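Local coordinates for protein post-proline cleaving enzyme (Rickettsia typhi, PDB 4HVT) that probably acts as a serine-type endopeptidase that cleaves oligopeptides after proline residues, at residues Gly561-Ser566 / Ala585-Val590; Thr480-Tyr485 / Asn540-Val545; Ser217-Lys222 / Ala230-Glu235. All coordinates share one frame; numbering follows the deposited sequence.

Contact 1 of 3, residues Gly561-Ser566 / Ala585-Val590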
ATOM      1  N   GLY A 561     -17.141  13.992   9.353  1.00 17.53           N
ATOM      2  CA  GLY A 561     -16.501  12.756   9.785  1.00 17.21           C
ATOM      3  C   GLY A 561     -15.111  12.617   9.198  1.00 16.49           C
ATOM      4  O   GLY A 561     -14.787  13.201   8.172  1.00 15.48           O
ATOM      5  N   ILE A 562     -14.270  11.927   9.959  1.00 16.21           N
ATOM      6  CA  ILE A 562     -12.898  11.769   9.596  1.00 15.86           C
ATOM      7  C   ILE A 562     -12.564  10.280   9.615  1.00 15.38           C
ATOM      8  O   ILE A 562     -13.116   9.531  10.407  1.00 15.04           O
ATOM      9  CB  ILE A 562     -11.925  12.559  10.500  1.00 15.87           C
ATOM     10  CG1 ILE A 562     -12.098  12.198  11.973  1.00 16.02           C
ATOM     11  CG2 ILE A 562     -12.082  14.057  10.269  1.00 16.16           C
ATOM     12  CD1 ILE A 562     -10.973  12.785  12.842  1.00 16.22           C
ATOM     13  N   LYS A 563     -11.731   9.867   8.674  1.00 15.09           N
ATOM     14  CA  LYS A 563     -11.412   8.435   8.459  1.00 15.80           C
ATOM     15  C   LYS A 563      -9.923   8.237   8.135  1.00 14.27           C
ATOM     16  O   LYS A 563      -9.378   8.983   7.340  1.00 13.64           O
ATOM     17  CB  LYS A 563     -12.358   7.923   7.368  1.00 17.84           C
ATOM     18  CG  LYS A 563     -12.197   6.492   6.943  1.00 20.19           C
ATOM     19  CD  LYS A 563     -12.996   6.233   5.645  1.00 21.68           C
ATOM     20  CE  LYS A 563     -12.466   5.053   4.841  1.00 23.23           C
ATOM     21  NZ  LYS A 563     -11.129   5.260   4.233  1.00 24.54           N
ATOM     22  N   GLY A 564      -9.290   7.283   8.817  1.00 13.51           N
ATOM     23  CA  GLY A 564      -7.867   6.961   8.595  1.00 12.74           C
ATOM     24  C   GLY A 564      -7.523   5.564   9.104  1.00 12.46           C
ATOM     25  O   GLY A 564      -8.151   5.031  10.014  1.00 12.30           O
ATOM     26  N   GLY A 565      -6.575   4.926   8.441  1.00 12.19           N
ATOM     27  CA  GLY A 565      -6.188   3.543   8.705  1.00 12.05           C
ATOM     28  C   GLY A 565      -4.685   3.472   8.944  1.00 12.16           C
ATOM     29  O   GLY A 565      -3.946   4.171   8.330  1.00 11.67           O
ATOM     30  N   SER A 566      -4.258   2.547   9.775  1.00 12.90           N
ATOM     31  CA  SER A 566      -2.842   2.260   9.988  1.00 13.53           C
ATOM     32  C   SER A 566      -2.223   3.512  10.633  1.00 12.64           C
ATOM     33  O   SER A 566      -2.701   3.993  11.628  1.00 13.44           O
ATOM     34  CB  SER A 566      -2.202   1.845   8.645  1.00 14.90           C
ATOM     35  OG  SER A 566      -0.935   1.267   8.787  1.00 18.24           O
ATOM     36  N   ALA A 585     -17.947  12.432  13.727  1.00 18.80           N
ATOM     37  CA  ALA A 585     -17.746  10.985  13.641  1.00 17.96           C
ATOM     38  C   ALA A 585     -16.305  10.655  13.177  1.00 16.78           C
ATOM     39  O   ALA A 585     -15.619  11.449  12.505  1.00 16.12           O
ATOM     40  CB  ALA A 585     -18.744  10.335  12.692  1.00 17.95           C
ATOM     41  N   VAL A 586     -15.859   9.528  13.663  1.00 16.16           N
ATOM     42  CA  VAL A 586     -14.514   9.054  13.401  1.00 15.47           C
ATOM     43  C   VAL A 586     -14.508   7.551  13.069  1.00 15.25           C
ATOM     44  O   VAL A 586     -15.179   6.765  13.721  1.00 15.78           O
ATOM     45  CB  VAL A 586     -13.623   9.257  14.623  1.00 15.46           C
ATOM     46  CG1 VAL A 586     -12.189   8.872  14.308  1.00 14.74           C
ATOM     47  CG2 VAL A 586     -13.618  10.696  15.141  1.00 15.81           C
ATOM     48  N   ALA A 587     -13.715   7.154  12.077  1.00 14.72           N
ATOM     49  CA  ALA A 587     -13.376   5.739  11.855  1.00 14.29           C
ATOM     50  C   ALA A 587     -11.853   5.580  11.953  1.00 13.75           C
ATOM     51  O   ALA A 587     -11.112   6.209  11.230  1.00 13.21           O
ATOM     52  CB  ALA A 587     -13.932   5.245  10.537  1.00 14.26           C
ATOM     53  N   CYS A 588     -11.435   4.828  12.973  1.00 13.76           N
ATOM     54  CA  CYS A 588     -10.067   4.554  13.332  1.00 13.63           C
ATOM     55  C   CYS A 588      -9.806   3.106  12.944  1.00 13.74           C
ATOM     56  O   CYS A 588     -10.183   2.162  13.663  1.00 14.08           O
ATOM     57  CB  CYS A 588      -9.961   4.767  14.811  1.00 13.82           C
ATOM     58  SG  CYS A 588      -8.290   4.600  15.452  1.00 13.11           S
ATOM     59  N   GLU A 589      -9.191   2.921  11.784  1.00 13.53           N
ATOM     60  CA  GLU A 589      -9.143   1.604  11.178  1.00 13.88           C
ATOM     61  C   GLU A 589      -7.754   0.985  11.321  1.00 13.13           C
ATOM     62  O   GLU A 589      -6.757   1.670  11.038  1.00 12.74           O
ATOM     63  CB  GLU A 589      -9.467   1.708   9.698  1.00 14.73           C
ATOM     64  CG  GLU A 589     -10.749   2.436   9.411  1.00 16.56           C
ATOM     65  CD  GLU A 589     -11.030   2.511   7.938  1.00 17.15           C
ATOM     66  OE1 GLU A 589     -11.352   1.458   7.320  1.00 17.53           O
ATOM     67  OE2 GLU A 589     -10.921   3.647   7.394  1.00 20.77           O
ATOM     68  N   VAL A 590      -7.702  -0.293  11.736  1.00 12.87           N
ATOM     69  CA  VAL A 590      -6.467  -1.088  11.936  1.00 12.88           C
ATOM     70  C   VAL A 590      -5.324  -0.197  12.398  1.00 11.98           C
ATOM     71  O   VAL A 590      -4.302  -0.109  11.748  1.00 11.93           O
ATOM     72  CB  VAL A 590      -6.103  -1.977  10.757  1.00 13.11           C
ATOM     73  CG1 VAL A 590      -7.154  -3.059  10.567  1.00 13.68           C
ATOM     74  CG2 VAL A 590      -5.968  -1.172   9.482  1.00 12.94           C
TER
HETATM   75  O   HOH W   1      -9.032   4.993   5.658  1.00 38.55           O
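Glu589 OE2 meets both Lys563 and a water. It forms a long salt bridge to Lys563 NZ, 3.6 Å away. The water donates to Glu589 OE2 at 2.9 Å and also lies against Lys563 NZ, too close for that bond to be certain. The two side chains cross at an angle, and Lys563 CG comes within 3.2 Å of Glu589 OE2. Glu589 CG lies anti to its own carbonyl carbon (chi1 -53°), and the chain then runs straight out to the carboxylate. NZ has its main partner in Glu483. Glu589 OE1 bonds to Tyr694 OH, so both ends of the pair are tied further.

Beneath this pair the two strands run parallel, in step from Gly561 with Ala585 to Gly565 with Glu589. Ala587 grips strand 561-565 twice: its N donates to Ile562 O at 3.0 Å, and its O accepts Gly564 N at 3.2 Å. Glu589 N adds a bond of 2.9 Å to Gly564 O. This is the core of a right-handed beta-alpha-beta crossover in the alpha/beta-hydrolase fold, with helix 567-578 as the connection.

On the sheet face of Ile562 and Val586, the two side chains point the same way. Ile562 CG1 lies between its backbone N and carbonyl carbon (chi1 56°), and touches Val586 CG2 at 3.8 Å. Val572 of helix 567-578 packs on both.

At the C-terminal end, Ser566 N donates to Glu589 O at 2.9 Å. Ser566 has a positive phi of 65° in the sharp turn from strand to helix, and its CB points away from segment 585-590. This fits the nucleophile elbow of the family. Ser566 OG is hydrogen-bonded to His682 NE2, consistent with a Ser-His-Asp triad completed by Asp649. Val590 touches both His682 and Asp649.

Contact 2 of 3, residues Thr480-Tyr485 / Asn540-Val545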
ATOM      1  N   THR A 480     -19.887  15.152   5.425  1.00 18.63           N
ATOM      2  CA  THR A 480     -18.590  15.298   4.796  1.00 18.14           C
ATOM      3  C   THR A 480     -17.679  14.263   5.403  1.00 18.01           C
ATOM      4  O   THR A 480     -17.696  14.076   6.624  1.00 17.93           O
ATOM      5  CB  THR A 480     -18.033  16.720   5.017  1.00 18.22           C
ATOM      6  OG1 THR A 480     -18.915  17.659   4.397  1.00 18.83           O
ATOM      7  CG2 THR A 480     -16.606  16.898   4.490  1.00 17.53           C
ATOM      8  N   LEU A 481     -16.942  13.571   4.545  1.00 17.67           N
ATOM      9  CA  LEU A 481     -15.958  12.598   4.975  1.00 18.08           C
ATOM     10  C   LEU A 481     -14.567  13.059   4.512  1.00 17.20           C
ATOM     11  O   LEU A 481     -14.275  13.188   3.292  1.00 17.13           O
ATOM     12  CB  LEU A 481     -16.352  11.224   4.456  1.00 19.39           C
ATOM     13  CG  LEU A 481     -15.870   9.886   4.998  1.00 20.82           C
ATOM     14  CD1 LEU A 481     -15.691   9.902   6.527  1.00 22.48           C
ATOM     15  CD2 LEU A 481     -16.999   8.951   4.496  1.00 22.50           C
ATOM     16  N   LEU A 482     -13.720  13.328   5.498  1.00 16.21           N
ATOM     17  CA  LEU A 482     -12.381  13.841   5.280  1.00 15.41           C
ATOM     18  C   LEU A 482     -11.394  12.722   5.632  1.00 15.07           C
ATOM     19  O   LEU A 482     -11.464  12.155   6.731  1.00 14.74           O
ATOM     20  CB  LEU A 482     -12.147  15.044   6.190  1.00 15.64           C
ATOM     21  CG  LEU A 482     -10.732  15.597   6.394  1.00 15.17           C
ATOM     22  CD1 LEU A 482     -10.035  16.043   5.094  1.00 15.00           C
ATOM     23  CD2 LEU A 482     -10.797  16.725   7.410  1.00 15.63           C
ATOM     24  N   GLU A 483     -10.488  12.443   4.708  1.00 14.69           N
ATOM     25  CA  GLU A 483      -9.462  11.396   4.877  1.00 14.71           C
ATOM     26  C   GLU A 483      -8.071  11.973   4.675  1.00 13.22           C
ATOM     27  O   GLU A 483      -7.885  12.976   3.955  1.00 12.62           O
ATOM     28  CB  GLU A 483      -9.725  10.298   3.854  1.00 16.44           C
ATOM     29  CG  GLU A 483     -11.091   9.638   4.039  1.00 19.70           C
ATOM     30  CD  GLU A 483     -11.245   8.371   3.207  1.00 22.15           C
ATOM     31  OE1 GLU A 483     -10.394   7.465   3.319  1.00 25.17           O
ATOM     32  OE2 GLU A 483     -12.222   8.284   2.458  1.00 25.61           O
ATOM     33  N   ALA A 484      -7.080  11.351   5.355  1.00 12.56           N
ATOM     34  CA  ALA A 484      -5.691  11.629   5.133  1.00 12.03           C
ATOM     35  C   ALA A 484      -4.909  10.471   5.720  1.00 11.98           C
ATOM     36  O   ALA A 484      -5.487   9.581   6.324  1.00 12.20           O
ATOM     37  CB  ALA A 484      -5.232  12.936   5.751  1.00 12.39           C
ATOM     38  N   TYR A 485      -3.626  10.460   5.439  1.00 11.65           N
ATOM     39  CA  TYR A 485      -2.700   9.412   5.866  1.00 11.62           C
ATOM     40  C   TYR A 485      -1.569  10.137   6.596  1.00 11.54           C
ATOM     41  O   TYR A 485      -1.507  10.097   7.837  1.00 11.78           O
ATOM     42  CB  TYR A 485      -2.178   8.562   4.695  1.00 11.31           C
ATOM     43  CG  TYR A 485      -1.286   7.384   5.144  1.00 11.89           C
ATOM     44  CD1 TYR A 485      -1.827   6.274   5.809  1.00 11.92           C
ATOM     45  CD2 TYR A 485       0.062   7.422   4.916  1.00 11.87           C
ATOM     46  CE1 TYR A 485      -1.043   5.208   6.218  1.00 12.33           C
ATOM     47  CE2 TYR A 485       0.865   6.361   5.292  1.00 12.32           C
ATOM     48  CZ  TYR A 485       0.304   5.256   5.920  1.00 12.44           C
ATOM     49  OH  TYR A 485       1.219   4.265   6.271  1.00 14.50           O
ATOM     50  N   ASN A 540      -1.619  19.276  12.747  1.00 15.52           N
ATOM     51  CA  ASN A 540      -1.995  20.664  12.537  1.00 16.10           C
ATOM     52  C   ASN A 540      -2.480  20.881  11.106  1.00 15.98           C
ATOM     53  O   ASN A 540      -3.460  21.590  10.898  1.00 16.32           O
ATOM     54  CB  ASN A 540      -0.822  21.593  12.802  1.00 16.76           C
ATOM     55  CG  ASN A 540      -0.466  21.670  14.273  1.00 17.49           C
ATOM     56  OD1 ASN A 540      -1.237  21.261  15.143  1.00 18.08           O
ATOM     57  ND2 ASN A 540       0.691  22.231  14.554  1.00 18.18           N
ATOM     58  N   ASP A 541      -1.817  20.252  10.136  1.00 15.43           N
ATOM     59  CA  ASP A 541      -2.240  20.366   8.725  1.00 15.17           C
ATOM     60  C   ASP A 541      -3.658  19.855   8.564  1.00 15.10           C
ATOM     61  O   ASP A 541      -4.477  20.415   7.864  1.00 15.03           O
ATOM     62  CB  ASP A 541      -1.316  19.578   7.827  1.00 14.71           C
ATOM     63  CG  ASP A 541       0.042  20.241   7.667  1.00 14.88           C
ATOM     64  OD1 ASP A 541       0.176  21.368   8.160  1.00 15.25           O
ATOM     65  OD2 ASP A 541       0.978  19.620   7.075  1.00 14.45           O
ATOM     66  N   PHE A 542      -3.939  18.762   9.239  1.00 15.16           N
ATOM     67  CA  PHE A 542      -5.253  18.150   9.149  1.00 15.37           C
ATOM     68  C   PHE A 542      -6.304  19.109   9.767  1.00 16.03           C
ATOM     69  O   PHE A 542      -7.343  19.303   9.211  1.00 15.89           O
ATOM     70  CB  PHE A 542      -5.213  16.826   9.907  1.00 15.72           C
ATOM     71  CG  PHE A 542      -6.399  15.941   9.654  1.00 16.34           C
ATOM     72  CD1 PHE A 542      -6.610  15.356   8.413  1.00 15.71           C
ATOM     73  CD2 PHE A 542      -7.271  15.645  10.666  1.00 17.04           C
ATOM     74  CE1 PHE A 542      -7.674  14.520   8.179  1.00 15.63           C
ATOM     75  CE2 PHE A 542      -8.394  14.846  10.415  1.00 17.15           C
ATOM     76  CZ  PHE A 542      -8.574  14.273   9.190  1.00 16.60           C
ATOM     77  N   PHE A 543      -6.003  19.714  10.906  1.00 16.17           N
ATOM     78  CA  PHE A 543      -6.925  20.700  11.514  1.00 17.14           C
ATOM     79  C   PHE A 543      -7.156  21.915  10.581  1.00 17.13           C
ATOM     80  O   PHE A 543      -8.282  22.441  10.468  1.00 17.60           O
ATOM     81  CB  PHE A 543      -6.422  21.192  12.883  1.00 17.72           C
ATOM     82  CG  PHE A 543      -6.195  20.102  13.885  1.00 17.82           C
ATOM     83  CD1 PHE A 543      -7.094  19.049  14.026  1.00 17.80           C
ATOM     84  CD2 PHE A 543      -5.058  20.114  14.682  1.00 17.92           C
ATOM     85  CE1 PHE A 543      -6.894  18.072  14.949  1.00 17.94           C
ATOM     86  CE2 PHE A 543      -4.856  19.132  15.624  1.00 17.99           C
ATOM     87  CZ  PHE A 543      -5.741  18.086  15.743  1.00 17.99           C
ATOM     88  N   ALA A 544      -6.080  22.391   9.951  1.00 16.76           N
ATOM     89  CA  ALA A 544      -6.169  23.510   8.996  1.00 17.08           C
ATOM     90  C   ALA A 544      -7.185  23.220   7.879  1.00 17.04           C
ATOM     91  O   ALA A 544      -7.970  24.054   7.552  1.00 17.78           O
ATOM     92  CB  ALA A 544      -4.807  23.832   8.417  1.00 16.94           C
ATOM     93  N   VAL A 545      -7.131  22.030   7.311  1.00 16.49           N
ATOM     94  CA  VAL A 545      -8.130  21.627   6.340  1.00 16.18           C
ATOM     95  C   VAL A 545      -9.546  21.504   6.964  1.00 16.66           C
ATOM     96  O   VAL A 545     -10.534  22.013   6.386  1.00 17.54           O
ATOM     97  CB  VAL A 545      -7.669  20.333   5.619  1.00 15.35           C
ATOM     98  CG1 VAL A 545      -8.744  19.875   4.684  1.00 15.19           C
ATOM     99  CG2 VAL A 545      -6.386  20.582   4.835  1.00 15.08           C
TER
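The Phe542 ring enters a hollow between Leu482 and Ala484 of segment 480-485. These two residues stand two apart, both with CB directed at the helix. Phe542 CG lies anti to its backbone N (chi1 -167°), which carries the ring toward the strand. The ring corner at CE1 fills the hollow. Phe542 CE1 meets Leu482 CG at 3.7 Å and Ala484 CB at 3.8 Å, both obliquely. Leu482 and Phe542 meet tip to tip. Leu482 CD2 makes an off-centre CH-pi contact, 4.2 Å from the centroid of the Phe542 ring and 30° off the normal.

Leu482 is the answering bump. It pushes toward the helix between Phe542 and Val545, and Leu482 CD1 touches Val545 CG1 at 4.1 Å. Helix segment 540-545 packs on the sheet of the alpha/beta-hydrolase fold, roughly antiparallel to strand 480-483, with the two axes 10.4 Å apart.

The buried Ala484 N has no partner in the model, a small polar cost. No hydrogen bond joins the two segments, and cohesion between them therefore rests on apolar burial and the fit of shapes.

Contact 3 of 3, residues Ser217-Lys222 / Ala230-Glu235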
ATOM      1  N   SER A 217      17.292 -13.734   6.877  1.00 10.21           N
ATOM      2  CA  SER A 217      18.259 -14.509   6.053  1.00 10.37           C
ATOM      3  C   SER A 217      17.818 -14.703   4.641  1.00 10.15           C
ATOM      4  O   SER A 217      16.617 -14.681   4.392  1.00 10.30           O
ATOM      5  CB  SER A 217      18.496 -15.871   6.691  1.00 10.86           C
ATOM      6  OG  SER A 217      18.978 -15.729   8.012  1.00 10.86           O
ATOM      7  N   LEU A 218      18.768 -14.927   3.733  1.00  9.90           N
ATOM      8  CA  LEU A 218      18.492 -15.351   2.377  1.00  9.74           C
ATOM      9  C   LEU A 218      19.115 -16.689   2.175  1.00 10.08           C
ATOM     10  O   LEU A 218      20.260 -16.908   2.623  1.00 10.24           O
ATOM     11  CB  LEU A 218      19.130 -14.360   1.390  1.00  9.77           C
ATOM     12  CG  LEU A 218      18.527 -12.934   1.365  1.00  9.66           C
ATOM     13  CD1 LEU A 218      19.292 -12.004   0.408  1.00  9.74           C
ATOM     14  CD2 LEU A 218      17.055 -12.991   1.001  1.00  9.81           C
ATOM     15  N   TYR A 219      18.369 -17.569   1.542  1.00  9.98           N
ATOM     16  CA  TYR A 219      18.779 -18.924   1.162  1.00 10.29           C
ATOM     17  C   TYR A 219      18.655 -19.113  -0.352  1.00 10.47           C
ATOM     18  O   TYR A 219      17.739 -18.562  -1.024  1.00  9.95           O
ATOM     19  CB  TYR A 219      17.900 -19.961   1.830  1.00 10.67           C
ATOM     20  CG  TYR A 219      18.179 -20.225   3.308  1.00 10.84           C
ATOM     21  CD1 TYR A 219      17.702 -19.367   4.344  1.00 10.80           C
ATOM     22  CD2 TYR A 219      18.907 -21.319   3.693  1.00 11.47           C
ATOM     23  CE1 TYR A 219      17.955 -19.633   5.661  1.00 11.20           C
ATOM     24  CE2 TYR A 219      19.174 -21.591   5.059  1.00 11.87           C
ATOM     25  CZ  TYR A 219      18.713 -20.772   6.028  1.00 11.86           C
ATOM     26  OH  TYR A 219      19.008 -21.110   7.361  1.00 12.85           O
ATOM     27  N   ILE A 220      19.582 -19.910  -0.884  1.00 10.96           N
ATOM     28  CA  ILE A 220      19.506 -20.373  -2.274  1.00 11.40           C
ATOM     29  C   ILE A 220      19.146 -21.868  -2.244  1.00 11.44           C
ATOM     30  O   ILE A 220      19.679 -22.649  -1.435  1.00 11.68           O
ATOM     31  CB  ILE A 220      20.826 -20.056  -3.044  1.00 12.10           C
ATOM     32  CG1 ILE A 220      20.728 -20.360  -4.517  1.00 12.91           C
ATOM     33  CG2 ILE A 220      21.994 -20.776  -2.428  1.00 12.83           C
ATOM     34  CD1 ILE A 220      21.876 -19.742  -5.351  1.00 13.02           C
ATOM     35  N   TRP A 221      18.261 -22.286  -3.150  1.00 11.29           N
ATOM     36  CA  TRP A 221      17.658 -23.614  -3.085  1.00 11.88           C
ATOM     37  C   TRP A 221      17.555 -24.202  -4.477  1.00 12.43           C
ATOM     38  O   TRP A 221      17.006 -23.550  -5.413  1.00 12.18           O
ATOM     39  CB  TRP A 221      16.292 -23.525  -2.413  1.00 11.71           C
ATOM     40  CG  TRP A 221      15.679 -24.839  -2.007  1.00 12.03           C
ATOM     41  CD1 TRP A 221      16.324 -26.020  -1.750  1.00 12.61           C
ATOM     42  CD2 TRP A 221      14.297 -25.059  -1.703  1.00 11.90           C
ATOM     43  NE1 TRP A 221      15.418 -26.979  -1.410  1.00 12.97           N
ATOM     44  CE2 TRP A 221      14.160 -26.413  -1.373  1.00 12.56           C
ATOM     45  CE3 TRP A 221      13.167 -24.250  -1.721  1.00 11.52           C
ATOM     46  CZ2 TRP A 221      12.931 -26.978  -0.995  1.00 12.88           C
ATOM     47  CZ3 TRP A 221      11.925 -24.831  -1.410  1.00 11.82           C
ATOM     48  CH2 TRP A 221      11.838 -26.186  -1.056  1.00 12.49           C
ATOM     49  N   LYS A 222      18.069 -25.421  -4.617  1.00 13.50           N
ATOM     50  CA  LYS A 222      18.162 -26.187  -5.852  1.00 14.53           C
ATOM     51  C   LYS A 222      17.053 -27.202  -5.955  1.00 14.49           C
ATOM     52  O   LYS A 222      16.659 -27.864  -4.974  1.00 14.66           O
ATOM     53  CB  LYS A 222      19.524 -26.931  -5.923  1.00 16.29           C
ATOM     54  CG  LYS A 222      20.757 -26.044  -5.944  1.00 17.62           C
ATOM     55  CD  LYS A 222      22.041 -26.873  -5.703  1.00 20.10           C
ATOM     56  CE  LYS A 222      22.330 -27.898  -6.764  1.00 23.11           C
ATOM     57  NZ  LYS A 222      22.569 -27.141  -8.009  1.00 25.03           N
ATOM     58  N   ALA A 230      19.204 -26.400   1.733  1.00 17.56           N
ATOM     59  CA  ALA A 230      19.365 -25.075   1.151  1.00 17.09           C
ATOM     60  C   ALA A 230      20.468 -24.336   1.854  1.00 16.56           C
ATOM     61  O   ALA A 230      20.620 -24.442   3.072  1.00 16.66           O
ATOM     62  CB  ALA A 230      18.060 -24.294   1.203  1.00 15.84           C
ATOM     63  N   LYS A 231      21.227 -23.574   1.069  1.00 16.37           N
ATOM     64  CA  LYS A 231      22.374 -22.883   1.553  1.00 16.93           C
ATOM     65  C   LYS A 231      22.063 -21.454   1.924  1.00 14.87           C
ATOM     66  O   LYS A 231      21.643 -20.667   1.114  1.00 13.42           O
ATOM     67  CB  LYS A 231      23.501 -22.955   0.504  1.00 19.08           C
ATOM     68  CG  LYS A 231      23.958 -24.370   0.173  1.00 22.94           C
ATOM     69  CD  LYS A 231      24.958 -24.932   1.182  1.00 26.68           C
ATOM     70  CE  LYS A 231      25.509 -26.326   0.795  1.00 31.01           C
ATOM     71  NZ  LYS A 231      25.985 -26.433  -0.613  1.00 32.97           N
ATOM     72  N   LYS A 232      22.348 -21.103   3.164  1.00 14.40           N
ATOM     73  CA  LYS A 232      22.235 -19.722   3.617  1.00 14.37           C
ATOM     74  C   LYS A 232      23.298 -18.868   2.929  1.00 14.63           C
ATOM     75  O   LYS A 232      24.499 -19.202   2.990  1.00 15.52           O
ATOM     76  CB  LYS A 232      22.382 -19.602   5.138  1.00 15.01           C
ATOM     77  CG  LYS A 232      22.181 -18.152   5.573  1.00 15.25           C
ATOM     78  CD  LYS A 232      22.146 -17.966   7.066  1.00 16.58           C
ATOM     79  CE  LYS A 232      20.885 -18.386   7.663  1.00 17.05           C
ATOM     80  NZ  LYS A 232      20.945 -17.987   9.125  1.00 16.91           N
ATOM     81  N   LEU A 233      22.887 -17.769   2.310  1.00 14.15           N
ATOM     82  CA  LEU A 233      23.838 -16.864   1.661  1.00 14.88           C
ATOM     83  C   LEU A 233      24.075 -15.559   2.373  1.00 14.43           C
ATOM     84  O   LEU A 233      25.111 -14.884   2.113  1.00 14.06           O
ATOM     85  CB  LEU A 233      23.371 -16.520   0.258  1.00 16.18           C
ATOM     86  CG  LEU A 233      23.300 -17.692  -0.711  1.00 17.56           C
ATOM     87  CD1 LEU A 233      23.000 -17.158  -2.082  1.00 17.94           C
ATOM     88  CD2 LEU A 233      24.576 -18.547  -0.730  1.00 18.42           C
ATOM     89  N   PHE A 234      23.134 -15.137   3.221  1.00 13.77           N
ATOM     90  CA  PHE A 234      23.214 -13.790   3.757  1.00 14.79           C
ATOM     91  C   PHE A 234      22.344 -13.731   4.995  1.00 14.56           C
ATOM     92  O   PHE A 234      21.319 -14.388   5.023  1.00 13.29           O
ATOM     93  CB  PHE A 234      22.788 -12.724   2.737  1.00 16.32           C
ATOM     94  CG  PHE A 234      23.237 -11.353   3.132  1.00 19.13           C
ATOM     95  CD1 PHE A 234      24.604 -11.053   3.202  1.00 23.02           C
ATOM     96  CD2 PHE A 234      22.315 -10.404   3.584  1.00 21.17           C
ATOM     97  CE1 PHE A 234      25.054  -9.789   3.657  1.00 24.95           C
ATOM     98  CE2 PHE A 234      22.731  -9.171   4.021  1.00 21.73           C
ATOM     99  CZ  PHE A 234      24.092  -8.847   4.061  1.00 24.87           C
ATOM    100  N   GLU A 235      22.812 -12.992   6.015  1.00 15.03           N
ATOM    101  CA  GLU A 235      22.027 -12.767   7.227  1.00 15.94           C
ATOM    102  C   GLU A 235      22.231 -11.354   7.708  1.00 15.11           C
ATOM    103  O   GLU A 235      23.353 -10.815   7.629  1.00 16.72           O
ATOM    104  CB  GLU A 235      22.381 -13.762   8.328  1.00 18.39           C
ATOM    105  CG  GLU A 235      21.550 -13.604   9.581  1.00 21.78           C
ATOM    106  CD  GLU A 235      22.060 -14.473  10.743  1.00 25.80           C
ATOM    107  OE1 GLU A 235      22.379 -15.649  10.511  1.00 28.04           O
ATOM    108  OE2 GLU A 235      22.130 -13.963  11.877  1.00 30.86           O
TER
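Lys232 lies across the Tyr219 ring. Its CB sits over one face, 4.1 Å from the ring centroid and 22° off the normal. Its CG is anti to the backbone N (chi1 -177°), and the chain runs on to the phenol end, where Lys232 CE is 3.3 Å from Tyr219 OH. Lys232 NZ then reaches Ser217 OG in a weak hydrogen bond of 3.2 Å. Lys232 NZ also forms a salt bridge of 3.1 Å with Glu235 OE1, meeting it from above the carboxylate plane. Glu208 takes both NZ and Tyr219 OH, so ring and lysine share an outside acceptor.

At the ring's edge lies Ala230 O, 3.6 Å from Tyr219 CD2. Ala230 CB packs on Trp221 CD1. Leu233 CD1 rests against Ile220 CB at 3.7 Å, the two side chains crossing at an angle.

The backbone sets these positions. Ile220 and Lys231 form a hydrogen-bonded antiparallel pair. At Leu218 the pairing slips by one residue in a classic beta bulge. Leu218 O accepts a bond of 2.8 Å from Leu233 N and a weak one of 3.4 Å from Phe234 N. Leu218 N returns to Phe234 O. The bulge puts Leu233 and Phe234 both opposite Leu218; the strand segments make an angle of 149°.

The hairpin belongs to a four-stranded antiparallel sheet, a blade of the beta-propeller domain. Strand 231-235 is one of its two edge strands, and strand 197-200 pairs with the other side of 217-222. Trp221 meets Phe173 edge-to-face. Leu218 and Phe234 both touch Val243 of strand 242-247, which begins the next blade.

From the N terminus, contact 3 comes first and closes a hairpin in the beta-propeller, with seven residues between its segments. Contact 2 follows in the hydrolase part. It closes a 54-residue excursion from strand 480-483 through strand 510-514 to helix 536-551. The chain then enters strand 560-565, and contact 1 closes the 18-residue crossover through helix 567-578. The three are in series; none nests or crosses. Contacts 1 and 2 touch, since strands 480-483 and 560-565 are neighbours in one sheet, and Ile562 CG2 meets Phe542 CZ at 3.7 Å. Contact 3 lies on the opposite side of the chain's centre, its nearest atoms about 24 Å from either.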